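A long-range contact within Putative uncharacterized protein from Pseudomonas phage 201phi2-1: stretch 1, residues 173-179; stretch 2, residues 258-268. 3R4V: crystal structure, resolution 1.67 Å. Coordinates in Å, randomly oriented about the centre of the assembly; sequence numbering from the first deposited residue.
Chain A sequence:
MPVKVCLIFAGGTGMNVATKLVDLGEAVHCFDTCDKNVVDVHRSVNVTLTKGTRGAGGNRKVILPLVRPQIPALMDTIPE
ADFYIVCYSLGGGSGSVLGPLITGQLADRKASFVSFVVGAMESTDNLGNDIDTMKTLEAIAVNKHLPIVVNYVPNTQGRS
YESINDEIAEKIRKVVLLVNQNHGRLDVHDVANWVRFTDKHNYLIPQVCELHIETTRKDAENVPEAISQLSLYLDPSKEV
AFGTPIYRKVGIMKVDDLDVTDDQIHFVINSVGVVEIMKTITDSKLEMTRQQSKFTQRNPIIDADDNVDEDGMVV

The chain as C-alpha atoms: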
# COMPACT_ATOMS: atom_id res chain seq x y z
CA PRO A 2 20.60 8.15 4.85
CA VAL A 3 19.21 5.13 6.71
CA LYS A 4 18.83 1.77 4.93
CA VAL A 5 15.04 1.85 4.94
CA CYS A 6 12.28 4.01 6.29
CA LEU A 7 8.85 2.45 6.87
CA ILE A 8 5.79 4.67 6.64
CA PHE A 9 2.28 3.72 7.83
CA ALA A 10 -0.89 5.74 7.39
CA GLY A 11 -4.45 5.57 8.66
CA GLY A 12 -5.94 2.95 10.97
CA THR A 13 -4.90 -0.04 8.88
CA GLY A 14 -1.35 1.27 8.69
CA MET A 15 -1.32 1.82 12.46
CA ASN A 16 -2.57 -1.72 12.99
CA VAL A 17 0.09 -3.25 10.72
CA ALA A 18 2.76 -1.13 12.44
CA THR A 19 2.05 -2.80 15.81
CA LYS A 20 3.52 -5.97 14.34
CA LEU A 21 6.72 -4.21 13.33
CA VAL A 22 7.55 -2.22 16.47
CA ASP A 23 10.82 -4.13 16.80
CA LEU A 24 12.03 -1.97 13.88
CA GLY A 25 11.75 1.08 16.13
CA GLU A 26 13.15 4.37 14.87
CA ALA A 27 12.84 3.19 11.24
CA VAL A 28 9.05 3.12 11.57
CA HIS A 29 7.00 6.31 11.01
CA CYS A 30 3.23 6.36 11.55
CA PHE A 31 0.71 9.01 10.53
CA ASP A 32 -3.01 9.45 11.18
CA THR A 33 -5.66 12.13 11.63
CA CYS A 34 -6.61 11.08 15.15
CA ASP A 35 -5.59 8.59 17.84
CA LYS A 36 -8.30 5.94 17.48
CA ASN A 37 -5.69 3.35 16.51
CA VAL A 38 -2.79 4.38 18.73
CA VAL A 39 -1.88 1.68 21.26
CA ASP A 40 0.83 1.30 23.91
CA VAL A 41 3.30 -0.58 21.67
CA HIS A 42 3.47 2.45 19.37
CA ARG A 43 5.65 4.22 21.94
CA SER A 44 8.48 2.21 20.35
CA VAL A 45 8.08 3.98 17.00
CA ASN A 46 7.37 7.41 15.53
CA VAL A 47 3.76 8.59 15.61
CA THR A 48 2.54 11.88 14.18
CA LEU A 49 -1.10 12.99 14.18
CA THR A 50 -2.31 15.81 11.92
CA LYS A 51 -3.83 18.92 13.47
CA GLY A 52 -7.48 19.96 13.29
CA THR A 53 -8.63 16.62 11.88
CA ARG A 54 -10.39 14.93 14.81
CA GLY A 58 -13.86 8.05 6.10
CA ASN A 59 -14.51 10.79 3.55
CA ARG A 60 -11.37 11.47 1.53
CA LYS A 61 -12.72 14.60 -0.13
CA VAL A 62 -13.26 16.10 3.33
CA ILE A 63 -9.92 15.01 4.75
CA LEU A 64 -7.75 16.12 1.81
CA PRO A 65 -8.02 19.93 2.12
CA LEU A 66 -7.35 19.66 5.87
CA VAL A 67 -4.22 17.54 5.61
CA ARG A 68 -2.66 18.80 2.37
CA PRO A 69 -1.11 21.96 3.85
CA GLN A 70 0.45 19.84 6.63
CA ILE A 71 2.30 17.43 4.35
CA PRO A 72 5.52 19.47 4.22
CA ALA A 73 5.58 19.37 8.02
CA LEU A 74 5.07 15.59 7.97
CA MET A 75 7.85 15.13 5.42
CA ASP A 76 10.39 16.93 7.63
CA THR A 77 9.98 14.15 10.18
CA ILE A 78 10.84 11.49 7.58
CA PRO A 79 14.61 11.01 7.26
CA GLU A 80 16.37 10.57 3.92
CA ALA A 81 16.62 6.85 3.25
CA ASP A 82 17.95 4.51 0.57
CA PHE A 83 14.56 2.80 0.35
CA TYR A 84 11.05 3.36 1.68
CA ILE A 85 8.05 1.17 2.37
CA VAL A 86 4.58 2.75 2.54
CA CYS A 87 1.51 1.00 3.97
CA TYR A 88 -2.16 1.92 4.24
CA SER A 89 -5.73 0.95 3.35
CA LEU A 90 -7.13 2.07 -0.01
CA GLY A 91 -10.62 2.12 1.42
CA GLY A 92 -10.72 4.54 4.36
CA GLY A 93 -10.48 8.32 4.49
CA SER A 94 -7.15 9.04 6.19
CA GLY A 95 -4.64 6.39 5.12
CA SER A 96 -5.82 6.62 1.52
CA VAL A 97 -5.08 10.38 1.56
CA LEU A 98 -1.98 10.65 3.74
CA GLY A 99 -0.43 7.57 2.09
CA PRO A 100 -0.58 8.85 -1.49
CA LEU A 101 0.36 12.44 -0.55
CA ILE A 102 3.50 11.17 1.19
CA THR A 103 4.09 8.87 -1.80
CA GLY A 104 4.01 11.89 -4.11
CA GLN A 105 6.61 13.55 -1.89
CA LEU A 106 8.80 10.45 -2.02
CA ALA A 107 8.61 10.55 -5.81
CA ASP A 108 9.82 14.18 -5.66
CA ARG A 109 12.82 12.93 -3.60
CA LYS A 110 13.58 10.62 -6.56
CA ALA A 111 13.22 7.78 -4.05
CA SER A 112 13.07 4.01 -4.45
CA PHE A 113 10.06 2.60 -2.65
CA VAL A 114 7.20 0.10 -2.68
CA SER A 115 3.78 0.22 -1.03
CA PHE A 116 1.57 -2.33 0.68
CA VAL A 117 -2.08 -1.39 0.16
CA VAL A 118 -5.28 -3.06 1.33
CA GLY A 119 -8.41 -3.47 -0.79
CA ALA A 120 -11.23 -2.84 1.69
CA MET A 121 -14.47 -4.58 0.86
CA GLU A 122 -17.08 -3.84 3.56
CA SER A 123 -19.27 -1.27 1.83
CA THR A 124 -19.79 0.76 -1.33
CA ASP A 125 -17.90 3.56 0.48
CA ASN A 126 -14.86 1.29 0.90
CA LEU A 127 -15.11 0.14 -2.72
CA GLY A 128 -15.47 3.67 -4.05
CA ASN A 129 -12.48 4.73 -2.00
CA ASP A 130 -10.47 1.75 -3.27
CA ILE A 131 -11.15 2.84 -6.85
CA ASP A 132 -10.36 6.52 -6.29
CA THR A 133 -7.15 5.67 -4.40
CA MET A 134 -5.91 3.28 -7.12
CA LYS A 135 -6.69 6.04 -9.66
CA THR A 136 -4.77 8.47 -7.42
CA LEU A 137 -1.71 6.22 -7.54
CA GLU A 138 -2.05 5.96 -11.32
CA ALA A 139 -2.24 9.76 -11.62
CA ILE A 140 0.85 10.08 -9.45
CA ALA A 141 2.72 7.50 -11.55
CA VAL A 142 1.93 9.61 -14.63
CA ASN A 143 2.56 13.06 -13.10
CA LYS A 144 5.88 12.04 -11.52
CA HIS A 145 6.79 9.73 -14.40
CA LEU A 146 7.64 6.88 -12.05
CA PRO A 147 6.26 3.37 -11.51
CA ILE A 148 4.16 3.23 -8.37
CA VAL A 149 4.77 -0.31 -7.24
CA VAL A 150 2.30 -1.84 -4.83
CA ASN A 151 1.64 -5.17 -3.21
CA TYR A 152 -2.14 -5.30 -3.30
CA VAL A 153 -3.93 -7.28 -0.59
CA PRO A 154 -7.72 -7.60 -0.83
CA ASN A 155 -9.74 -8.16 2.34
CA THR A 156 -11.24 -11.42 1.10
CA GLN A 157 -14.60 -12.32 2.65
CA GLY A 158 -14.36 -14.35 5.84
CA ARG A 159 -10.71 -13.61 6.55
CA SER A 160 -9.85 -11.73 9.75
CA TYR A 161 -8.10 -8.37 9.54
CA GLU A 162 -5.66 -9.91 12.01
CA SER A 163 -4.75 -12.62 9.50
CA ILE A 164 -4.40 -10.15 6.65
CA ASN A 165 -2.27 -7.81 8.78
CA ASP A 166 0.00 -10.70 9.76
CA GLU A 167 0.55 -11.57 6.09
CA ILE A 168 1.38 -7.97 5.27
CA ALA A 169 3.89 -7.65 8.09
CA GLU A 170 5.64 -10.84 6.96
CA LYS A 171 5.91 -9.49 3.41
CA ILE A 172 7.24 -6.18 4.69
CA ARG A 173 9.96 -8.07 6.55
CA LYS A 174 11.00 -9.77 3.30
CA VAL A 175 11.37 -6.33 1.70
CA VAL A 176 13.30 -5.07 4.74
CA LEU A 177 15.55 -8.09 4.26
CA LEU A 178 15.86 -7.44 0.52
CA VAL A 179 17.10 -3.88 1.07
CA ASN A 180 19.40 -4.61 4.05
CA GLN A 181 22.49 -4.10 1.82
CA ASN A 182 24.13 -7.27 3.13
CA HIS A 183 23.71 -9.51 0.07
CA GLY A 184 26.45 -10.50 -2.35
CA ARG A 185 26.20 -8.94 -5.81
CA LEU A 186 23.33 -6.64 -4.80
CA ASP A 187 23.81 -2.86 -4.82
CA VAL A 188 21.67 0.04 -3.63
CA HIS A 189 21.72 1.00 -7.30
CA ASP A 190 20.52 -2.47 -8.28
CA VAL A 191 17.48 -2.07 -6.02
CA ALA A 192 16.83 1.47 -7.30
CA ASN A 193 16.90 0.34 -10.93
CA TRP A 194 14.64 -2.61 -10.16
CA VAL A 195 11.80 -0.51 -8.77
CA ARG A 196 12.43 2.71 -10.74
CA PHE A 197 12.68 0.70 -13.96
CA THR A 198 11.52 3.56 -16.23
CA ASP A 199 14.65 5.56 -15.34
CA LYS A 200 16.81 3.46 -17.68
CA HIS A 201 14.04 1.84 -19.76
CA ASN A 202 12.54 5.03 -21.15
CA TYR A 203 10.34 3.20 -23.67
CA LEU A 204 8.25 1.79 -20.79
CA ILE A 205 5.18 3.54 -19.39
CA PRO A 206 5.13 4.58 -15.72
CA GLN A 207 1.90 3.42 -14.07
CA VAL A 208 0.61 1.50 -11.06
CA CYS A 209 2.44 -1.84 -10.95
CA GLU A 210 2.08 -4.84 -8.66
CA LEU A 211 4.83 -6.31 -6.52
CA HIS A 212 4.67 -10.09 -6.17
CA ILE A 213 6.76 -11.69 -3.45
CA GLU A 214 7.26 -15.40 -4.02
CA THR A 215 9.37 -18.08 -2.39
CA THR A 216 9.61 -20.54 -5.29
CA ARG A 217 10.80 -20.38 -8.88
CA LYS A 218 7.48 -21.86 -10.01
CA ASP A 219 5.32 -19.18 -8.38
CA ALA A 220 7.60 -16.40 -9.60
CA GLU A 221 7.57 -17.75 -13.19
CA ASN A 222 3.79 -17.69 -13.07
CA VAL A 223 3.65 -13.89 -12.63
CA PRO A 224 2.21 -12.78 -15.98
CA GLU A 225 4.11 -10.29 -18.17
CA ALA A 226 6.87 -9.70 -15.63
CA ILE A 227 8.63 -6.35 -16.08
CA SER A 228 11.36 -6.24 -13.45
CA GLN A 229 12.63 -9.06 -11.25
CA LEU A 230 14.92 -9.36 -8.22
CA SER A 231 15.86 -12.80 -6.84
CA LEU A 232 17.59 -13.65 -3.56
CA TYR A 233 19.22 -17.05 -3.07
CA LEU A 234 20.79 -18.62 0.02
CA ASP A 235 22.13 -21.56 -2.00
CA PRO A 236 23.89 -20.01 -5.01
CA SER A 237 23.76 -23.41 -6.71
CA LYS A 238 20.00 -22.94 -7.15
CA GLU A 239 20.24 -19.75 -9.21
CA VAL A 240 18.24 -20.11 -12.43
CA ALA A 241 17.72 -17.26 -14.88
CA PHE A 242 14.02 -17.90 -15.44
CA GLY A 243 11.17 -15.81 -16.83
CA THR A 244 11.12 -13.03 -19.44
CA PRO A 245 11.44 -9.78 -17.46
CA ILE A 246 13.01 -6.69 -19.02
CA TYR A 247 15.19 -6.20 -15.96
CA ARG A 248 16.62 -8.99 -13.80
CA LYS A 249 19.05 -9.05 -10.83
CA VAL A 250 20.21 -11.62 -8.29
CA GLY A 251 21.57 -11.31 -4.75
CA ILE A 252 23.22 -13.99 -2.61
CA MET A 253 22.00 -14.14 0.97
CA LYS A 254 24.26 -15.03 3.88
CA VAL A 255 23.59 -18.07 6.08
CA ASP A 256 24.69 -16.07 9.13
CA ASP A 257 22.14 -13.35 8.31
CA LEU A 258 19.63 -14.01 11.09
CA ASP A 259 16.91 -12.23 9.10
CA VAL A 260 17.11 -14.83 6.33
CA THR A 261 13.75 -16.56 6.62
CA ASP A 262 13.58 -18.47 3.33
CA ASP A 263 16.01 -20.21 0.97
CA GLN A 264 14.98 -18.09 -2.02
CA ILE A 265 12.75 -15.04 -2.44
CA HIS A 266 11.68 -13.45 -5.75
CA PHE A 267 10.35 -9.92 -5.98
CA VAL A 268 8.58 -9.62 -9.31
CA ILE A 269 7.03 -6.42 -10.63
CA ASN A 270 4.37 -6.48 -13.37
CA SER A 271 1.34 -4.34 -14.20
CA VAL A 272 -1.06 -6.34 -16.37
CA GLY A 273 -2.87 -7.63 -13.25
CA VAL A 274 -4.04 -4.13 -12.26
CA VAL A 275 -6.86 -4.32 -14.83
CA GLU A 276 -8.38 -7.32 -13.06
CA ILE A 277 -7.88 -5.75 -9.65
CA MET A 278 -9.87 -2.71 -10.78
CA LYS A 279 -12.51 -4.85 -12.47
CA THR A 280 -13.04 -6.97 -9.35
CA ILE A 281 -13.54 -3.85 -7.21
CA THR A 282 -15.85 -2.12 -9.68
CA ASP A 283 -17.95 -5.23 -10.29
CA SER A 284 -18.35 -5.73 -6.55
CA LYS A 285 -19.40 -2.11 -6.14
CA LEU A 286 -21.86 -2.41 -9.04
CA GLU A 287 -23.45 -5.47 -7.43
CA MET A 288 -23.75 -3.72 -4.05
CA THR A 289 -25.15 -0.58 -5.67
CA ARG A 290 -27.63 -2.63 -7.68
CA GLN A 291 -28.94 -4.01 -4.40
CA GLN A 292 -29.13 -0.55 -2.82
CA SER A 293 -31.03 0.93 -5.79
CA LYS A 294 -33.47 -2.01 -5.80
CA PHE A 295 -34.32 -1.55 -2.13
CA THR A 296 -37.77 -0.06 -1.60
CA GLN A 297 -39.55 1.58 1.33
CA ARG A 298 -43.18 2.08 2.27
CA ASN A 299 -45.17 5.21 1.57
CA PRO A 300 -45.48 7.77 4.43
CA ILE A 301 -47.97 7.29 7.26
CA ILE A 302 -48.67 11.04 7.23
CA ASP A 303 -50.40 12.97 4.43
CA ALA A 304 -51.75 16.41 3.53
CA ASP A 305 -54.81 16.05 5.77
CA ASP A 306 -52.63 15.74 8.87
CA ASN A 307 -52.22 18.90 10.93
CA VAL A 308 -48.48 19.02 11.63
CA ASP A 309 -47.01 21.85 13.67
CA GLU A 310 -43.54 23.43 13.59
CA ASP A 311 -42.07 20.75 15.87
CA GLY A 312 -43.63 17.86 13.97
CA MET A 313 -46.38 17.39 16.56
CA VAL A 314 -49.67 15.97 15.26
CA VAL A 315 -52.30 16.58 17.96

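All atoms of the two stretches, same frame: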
# COMPACT_ATOMS: atom_id res chain seq x y z
N ARG A 173 8.68 -7.55 6.09
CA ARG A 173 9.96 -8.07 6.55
C ARG A 173 10.83 -8.63 5.42
O ARG A 173 12.06 -8.52 5.47
CB ARG A 173 9.74 -9.15 7.61
CG ARG A 173 9.05 -8.62 8.85
CD ARG A 173 9.22 -9.59 9.99
NE ARG A 173 8.55 -9.10 11.20
CZ ARG A 173 9.09 -8.27 12.08
NH1 ARG A 173 10.31 -7.79 11.91
NH2 ARG A 173 8.38 -7.90 13.14
N LYS A 174 10.22 -9.26 4.43
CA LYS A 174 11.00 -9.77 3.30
C LYS A 174 11.59 -8.60 2.52
O LYS A 174 12.72 -8.68 2.04
CB LYS A 174 10.18 -10.69 2.39
CG LYS A 174 9.80 -12.04 3.01
CD LYS A 174 8.95 -12.85 2.04
CE LYS A 174 8.83 -14.32 2.47
NZ LYS A 174 8.27 -14.51 3.82
N VAL A 175 10.84 -7.50 2.39
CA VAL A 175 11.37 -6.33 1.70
C VAL A 175 12.46 -5.67 2.54
O VAL A 175 13.46 -5.19 2.00
CB VAL A 175 10.26 -5.29 1.34
CG1 VAL A 175 10.89 -4.07 0.66
CG2 VAL A 175 9.25 -5.93 0.43
N VAL A 176 12.27 -5.63 3.86
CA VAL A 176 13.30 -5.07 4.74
C VAL A 176 14.57 -5.88 4.59
O VAL A 176 15.67 -5.33 4.55
CB VAL A 176 12.84 -5.02 6.22
CG1 VAL A 176 14.01 -4.69 7.14
CG2 VAL A 176 11.73 -3.97 6.38
N LEU A 177 14.41 -7.19 4.47
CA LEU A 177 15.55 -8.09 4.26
C LEU A 177 16.21 -7.80 2.91
O LEU A 177 17.43 -7.63 2.81
CB LEU A 177 15.08 -9.54 4.31
CG LEU A 177 16.05 -10.59 3.80
CD1 LEU A 177 17.23 -10.68 4.76
CD2 LEU A 177 15.35 -11.94 3.65
N LEU A 178 15.38 -7.74 1.86
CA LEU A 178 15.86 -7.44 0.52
C LEU A 178 16.79 -6.24 0.49
O LEU A 178 17.85 -6.28 -0.14
CB LEU A 178 14.67 -7.21 -0.43
CG LEU A 178 15.01 -6.70 -1.84
CD1 LEU A 178 15.84 -7.74 -2.59
CD2 LEU A 178 13.75 -6.34 -2.65
N VAL A 179 16.38 -5.15 1.15
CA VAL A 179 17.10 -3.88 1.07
C VAL A 179 18.09 -3.65 2.23
O VAL A 179 18.52 -2.53 2.48
CB VAL A 179 16.11 -2.68 0.90
CG1 VAL A 179 15.18 -2.96 -0.28
CG2 VAL A 179 15.28 -2.49 2.15
N LEU A 258 20.72 -13.49 10.27
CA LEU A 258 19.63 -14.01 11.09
C LEU A 258 18.25 -13.64 10.55
O LEU A 258 17.25 -14.26 10.92
CB LEU A 258 19.78 -13.53 12.53
CG LEU A 258 21.00 -14.05 13.29
CD1 LEU A 258 21.24 -13.23 14.54
CD2 LEU A 258 20.81 -15.53 13.62
N ASP A 259 18.18 -12.64 9.69
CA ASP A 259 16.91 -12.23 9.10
C ASP A 259 16.51 -13.09 7.90
O ASP A 259 15.42 -12.95 7.36
CB ASP A 259 16.95 -10.75 8.70
CG ASP A 259 17.02 -9.82 9.91
OD1 ASP A 259 16.70 -10.28 11.03
OD2 ASP A 259 17.38 -8.64 9.73
N VAL A 260 17.40 -13.97 7.47
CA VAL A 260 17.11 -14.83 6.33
C VAL A 260 16.11 -15.91 6.70
O VAL A 260 16.43 -16.88 7.39
CB VAL A 260 18.40 -15.43 5.73
CG1 VAL A 260 18.06 -16.47 4.68
CG2 VAL A 260 19.24 -14.32 5.13
N THR A 261 14.88 -15.73 6.23
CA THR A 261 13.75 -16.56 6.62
C THR A 261 13.47 -17.71 5.65
O THR A 261 12.90 -18.73 6.04
CB THR A 261 12.46 -15.70 6.75
OG1 THR A 261 12.32 -14.88 5.58
CG2 THR A 261 12.54 -14.80 7.98
N ASP A 262 13.88 -17.53 4.40
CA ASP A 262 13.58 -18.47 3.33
C ASP A 262 14.82 -18.69 2.46
O ASP A 262 15.69 -17.83 2.39
CB ASP A 262 12.46 -17.94 2.44
CG ASP A 262 11.25 -17.50 3.23
OD1 ASP A 262 11.28 -16.39 3.80
OD2 ASP A 262 10.26 -18.25 3.27
N ASP A 263 14.87 -19.84 1.78
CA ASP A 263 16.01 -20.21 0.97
C ASP A 263 16.11 -19.41 -0.34
O ASP A 263 17.20 -19.20 -0.87
CB ASP A 263 15.97 -21.71 0.67
CG ASP A 263 17.22 -22.21 -0.01
OD1 ASP A 263 18.23 -22.44 0.69
OD2 ASP A 263 17.20 -22.39 -1.25
N GLN A 264 14.98 -18.98 -0.87
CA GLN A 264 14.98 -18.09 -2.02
C GLN A 264 13.73 -17.24 -2.00
O GLN A 264 12.66 -17.70 -1.57
CB GLN A 264 15.11 -18.87 -3.34
CG GLN A 264 13.91 -19.73 -3.69
CD GLN A 264 14.18 -20.60 -4.90
OE1 GLN A 264 14.95 -21.57 -4.83
NE2 GLN A 264 13.57 -20.26 -6.02
N ILE A 265 13.87 -15.99 -2.43
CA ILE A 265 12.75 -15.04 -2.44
C ILE A 265 12.85 -14.27 -3.75
O ILE A 265 13.93 -13.79 -4.10
CB ILE A 265 12.81 -14.04 -1.26
CG1 ILE A 265 13.09 -14.76 0.07
CG2 ILE A 265 11.50 -13.23 -1.16
CD1 ILE A 265 13.40 -13.84 1.22
N HIS A 266 11.74 -14.17 -4.48
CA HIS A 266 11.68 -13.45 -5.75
C HIS A 266 10.71 -12.31 -5.65
O HIS A 266 9.57 -12.50 -5.24
CB HIS A 266 11.24 -14.39 -6.87
CG HIS A 266 12.04 -15.66 -6.93
ND1 HIS A 266 13.26 -15.75 -7.57
CD2 HIS A 266 11.81 -16.89 -6.40
CE1 HIS A 266 13.74 -16.97 -7.44
NE2 HIS A 266 12.88 -17.68 -6.73
N PHE A 267 11.17 -11.12 -6.04
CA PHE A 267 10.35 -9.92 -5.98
C PHE A 267 10.08 -9.51 -7.41
O PHE A 267 10.98 -9.00 -8.10
CB PHE A 267 11.13 -8.83 -5.24
CG PHE A 267 11.55 -9.22 -3.84
CD1 PHE A 267 12.70 -9.98 -3.63
CD2 PHE A 267 10.80 -8.84 -2.75
CE1 PHE A 267 13.08 -10.34 -2.34
CE2 PHE A 267 11.18 -9.19 -1.46
CZ PHE A 267 12.32 -9.95 -1.25
N VAL A 268 8.88 -9.79 -7.89
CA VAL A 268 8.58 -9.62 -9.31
C VAL A 268 7.58 -8.50 -9.49
O VAL A 268 6.54 -8.49 -8.85
CB VAL A 268 8.00 -10.90 -9.90
CG1 VAL A 268 7.94 -10.79 -11.43
CG2 VAL A 268 8.84 -12.11 -9.46
O HOH W 1 7.29 -17.31 3.64

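The last turns of a helix cross a strand almost at a right angle, in a contact that is largely apolar, with a salt bridge beside it. The axes of helix 173-178 and strand 264-268 run at 95° to each other and approach to 10.3 Å, a spacing that leaves room for side chains between the two backbones. No direct hydrogen bond joins the two stretches; apolar packing, one salt bridge and a shared water connect them.

As in any strand, successive side chains alternate sides, so Ile 265 and Phe 267 point toward the helix while His 266 is out of reach. Phe 267 offers a ring face to Leu 178, whose CD2 lies 3.7 Å from the ring centroid and only 7° off its normal, a CH-pi contact. Val 175 adds an apolar contact, its CG2 4.2 Å from Phe 267 CE2. Leu 177 sets CD2 3.6 Å from Ile 265 CD1 and reaches the preceding loop, with CD1 4.2 Å from Val 260 CG2.

Lys 174 combines both chemistries. Its aliphatic CD passes 4.1 Å from Ile 265 CG2, and its NZ forms a long salt bridge to Asp 262 OD1 at 3.5 Å. A water accepts from Lys 174 NZ (3.0 Å) and donates to Asp 262 OD2 (3.1 Å). Thr 261 OG1 also donates to Asp 262 OD1, at 2.6 Å.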